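Local coordinates for NF-kappa-B inhibitor beta (Mus musculus, PDB 1OY3), which inhibits NF-kappa-B by binding it and trapping it in the cytoplasm, though its unphosphorylated form can accompany NF-kappa-B into the nucleus, at residues C[194-199]-C[209-214]. Residues are numbered along the deposited sequence; the frame is centred on the assembly and turned at random.
Sequences TPLHLA and ELLLKA
L196 and L211 both turn CG anti to the carbonyl carbon (chi1 -74° in L196), and the two side chains slide past each other in opposite directions between the helices. In L196 a chi2 near anti extends CD1, while CD2 branches off across L211 and meets its CB at 3.4 Å, tighter than a usual carbon-carbon contact; the CA atoms of the same pair, 6.7 Å apart, also set the register. L211 starts out toward segment 194-199, and its CD1 methyl lies 3.6 Å from P195 O, with the proline CB and the A199 CB (4.0 Å from L211 CD1) lining the same spot. The methyl thus packs against a carbonyl already bonded to A199 N. L212 crosses the L196 side chain at about a right angle, its CG 3.9 Å from L196 CD2. No hydrogen bond joins the segments, and the side-chain contacts are apolar and buried. At the N-terminal end of the first helix, where H197 points away from the second segment, T194 and H197 form a capping box: H197 N donates to T194 OG1, T194 N gives a nearly straight bond (172°) to H197 ND1 though tilted from the ring plane, and OG1 and ND1 share a further bond of 2.9 Å. H197 NE2 is bonded to the R226 carbonyl. P195 and A199 also touch L162 and V166 of helix 161-167, extending the core into the preceding repeat. The nearly antiparallel segments (155°, axes 9.9 Å apart) and the TPLH start identify the helix-turn-helix pair of an ankyrin repeat, here the fifth.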
ATOM      1  N   THR C 194     -11.616   5.715  -6.469  1.00 17.40           N
ATOM      2  CA  THR C 194     -10.966   6.882  -7.059  1.00 18.99           C
ATOM      3  C   THR C 194     -10.464   7.721  -5.885  1.00 12.04           C
ATOM      4  O   THR C 194     -10.735   7.401  -4.727  1.00 10.49           O
ATOM      5  CB  THR C 194     -11.986   7.760  -7.826  1.00 18.19           C
ATOM      6  OG1 THR C 194     -13.017   8.182  -6.916  1.00 19.00           O
ATOM      7  CG2 THR C 194     -12.626   7.000  -8.975  1.00 17.49           C
ATOM      8  N   PRO C 195      -9.711   8.798  -6.166  1.00  9.68           N
ATOM      9  CA  PRO C 195      -9.239   9.629  -5.063  1.00  7.12           C
ATOM     10  C   PRO C 195     -10.427  10.115  -4.221  1.00 13.06           C
ATOM     11  O   PRO C 195     -10.354  10.170  -2.989  1.00  9.73           O
ATOM     12  CB  PRO C 195      -8.536  10.762  -5.786  1.00  9.59           C
ATOM     13  CG  PRO C 195      -7.910  10.059  -6.923  1.00  5.65           C
ATOM     14  CD  PRO C 195      -9.009   9.147  -7.414  1.00 10.52           C
ATOM     15  N   LEU C 196     -11.530  10.456  -4.886  1.00 16.88           N
ATOM     16  CA  LEU C 196     -12.716  10.923  -4.178  1.00 18.36           C
ATOM     17  C   LEU C 196     -13.277   9.849  -3.254  1.00 18.77           C
ATOM     18  O   LEU C 196     -13.770  10.173  -2.181  1.00 22.28           O
ATOM     19  CB  LEU C 196     -13.805  11.383  -5.163  1.00 13.76           C
ATOM     20  CG  LEU C 196     -13.597  12.725  -5.880  1.00 18.30           C
ATOM     21  CD1 LEU C 196     -14.721  12.957  -6.885  1.00 18.43           C
ATOM     22  CD2 LEU C 196     -13.555  13.857  -4.873  1.00 11.88           C
ATOM     23  N   HIS C 197     -13.210   8.578  -3.663  1.00 21.86           N
ATOM     24  CA  HIS C 197     -13.710   7.496  -2.813  1.00 22.75           C
ATOM     25  C   HIS C 197     -12.820   7.374  -1.584  1.00 20.05           C
ATOM     26  O   HIS C 197     -13.307   7.152  -0.474  1.00 16.93           O
ATOM     27  CB  HIS C 197     -13.710   6.144  -3.540  1.00 23.66           C
ATOM     28  CG  HIS C 197     -14.843   5.958  -4.502  1.00 23.45           C
ATOM     29  ND1 HIS C 197     -14.701   6.118  -5.865  1.00 23.72           N
ATOM     30  CD2 HIS C 197     -16.128   5.581  -4.299  1.00 22.51           C
ATOM     31  CE1 HIS C 197     -15.849   5.843  -6.460  1.00 21.75           C
ATOM     32  NE2 HIS C 197     -16.731   5.516  -5.533  1.00 21.80           N
ATOM     33  N   LEU C 198     -11.512   7.520  -1.788  1.00 16.68           N
ATOM     34  CA  LEU C 198     -10.575   7.419  -0.681  1.00 19.98           C
ATOM     35  C   LEU C 198     -10.775   8.558   0.304  1.00 20.72           C
ATOM     36  O   LEU C 198     -10.729   8.353   1.510  1.00 21.15           O
ATOM     37  CB  LEU C 198      -9.128   7.404  -1.192  1.00 18.60           C
ATOM     38  CG  LEU C 198      -8.846   6.253  -2.163  1.00 16.98           C
ATOM     39  CD1 LEU C 198      -7.419   6.333  -2.657  1.00 28.01           C
ATOM     40  CD2 LEU C 198      -9.100   4.923  -1.482  1.00 20.98           C
ATOM     41  N   ALA C 199     -11.004   9.759  -0.201  1.00 22.02           N
ATOM     42  CA  ALA C 199     -11.206  10.892   0.689  1.00 24.15           C
ATOM     43  C   ALA C 199     -12.445  10.660   1.543  1.00 22.73           C
ATOM     44  O   ALA C 199     -12.457  10.986   2.727  1.00 26.80           O
ATOM     45  CB  ALA C 199     -11.347  12.176  -0.112  1.00 22.44           C
ATOM     46  N   GLU C 209     -13.001  18.226  -0.794  1.00 25.94           N
ATOM     47  CA  GLU C 209     -13.285  19.491  -1.468  1.00 29.39           C
ATOM     48  C   GLU C 209     -12.193  19.872  -2.451  1.00 26.76           C
ATOM     49  O   GLU C 209     -12.492  20.270  -3.581  1.00 28.64           O
ATOM     50  CB  GLU C 209     -13.475  20.620  -0.457  1.00 34.02           C
ATOM     51  CG  GLU C 209     -13.680  21.979  -1.118  1.00 42.69           C
ATOM     52  CD  GLU C 209     -14.319  22.988  -0.190  1.00 47.26           C
ATOM     53  OE1 GLU C 209     -13.734  23.278   0.876  1.00 46.08           O
ATOM     54  OE2 GLU C 209     -15.416  23.488  -0.532  1.00 54.44           O
ATOM     55  N   LEU C 210     -10.933  19.766  -2.029  1.00 24.77           N
ATOM     56  CA  LEU C 210      -9.823  20.093  -2.929  1.00 22.37           C
ATOM     57  C   LEU C 210     -10.009  19.301  -4.212  1.00 21.85           C
ATOM     58  O   LEU C 210      -9.985  19.858  -5.310  1.00 24.85           O
ATOM     59  CB  LEU C 210      -8.471  19.734  -2.299  1.00 21.07           C
ATOM     60  CG  LEU C 210      -7.922  20.687  -1.231  1.00 28.67           C
ATOM     61  CD1 LEU C 210      -6.594  20.153  -0.682  1.00 26.00           C
ATOM     62  CD2 LEU C 210      -7.736  22.081  -1.837  1.00 23.34           C
ATOM     63  N   LEU C 211     -10.205  17.996  -4.066  1.00 21.99           N
ATOM     64  CA  LEU C 211     -10.407  17.136  -5.222  1.00 20.33           C
ATOM     65  C   LEU C 211     -11.586  17.637  -6.051  1.00 22.45           C
ATOM     66  O   LEU C 211     -11.482  17.793  -7.273  1.00 21.66           O
ATOM     67  CB  LEU C 211     -10.673  15.697  -4.764  1.00 21.02           C
ATOM     68  CG  LEU C 211      -9.461  14.995  -4.143  1.00 16.64           C
ATOM     69  CD1 LEU C 211      -9.872  13.682  -3.503  1.00 17.84           C
ATOM     70  CD2 LEU C 211      -8.420  14.775  -5.234  1.00 15.48           C
ATOM     71  N   LEU C 212     -12.705  17.896  -5.383  1.00 20.00           N
ATOM     72  CA  LEU C 212     -13.904  18.360  -6.083  1.00 23.64           C
ATOM     73  C   LEU C 212     -13.689  19.650  -6.872  1.00 21.83           C
ATOM     74  O   LEU C 212     -13.968  19.704  -8.072  1.00 22.48           O
ATOM     75  CB  LEU C 212     -15.067  18.520  -5.089  1.00 18.72           C
ATOM     76  CG  LEU C 212     -15.683  17.172  -4.688  1.00 18.43           C
ATOM     77  CD1 LEU C 212     -16.684  17.363  -3.551  1.00 16.15           C
ATOM     78  CD2 LEU C 212     -16.351  16.519  -5.917  1.00  7.63           C
ATOM     79  N   LYS C 213     -13.177  20.684  -6.214  1.00 26.62           N
ATOM     80  CA  LYS C 213     -12.944  21.948  -6.898  1.00 26.45           C
ATOM     81  C   LYS C 213     -12.013  21.757  -8.095  1.00 25.72           C
ATOM     82  O   LYS C 213     -12.157  22.447  -9.107  1.00 24.17           O
ATOM     83  CB  LYS C 213     -12.370  22.988  -5.927  1.00 31.27           C
ATOM     84  CG  LYS C 213     -13.124  23.053  -4.604  1.00 35.12           C
ATOM     85  CD  LYS C 213     -13.418  24.471  -4.140  1.00 34.36           C
ATOM     86  CE  LYS C 213     -12.166  25.250  -3.773  1.00 38.84           C
ATOM     87  NZ  LYS C 213     -12.537  26.571  -3.184  1.00 33.50           N
ATOM     88  N   ALA C 214     -11.072  20.817  -8.001  1.00 21.37           N
ATOM     89  CA  ALA C 214     -10.151  20.575  -9.118  1.00 16.34           C
ATOM     90  C   ALA C 214     -10.785  19.755 -10.238  1.00 20.53           C
ATOM     91  O   ALA C 214     -10.124  19.420 -11.229  1.00 20.91           O
ATOM     92  CB  ALA C 214      -8.880  19.900  -8.634  1.00 18.33           C
TER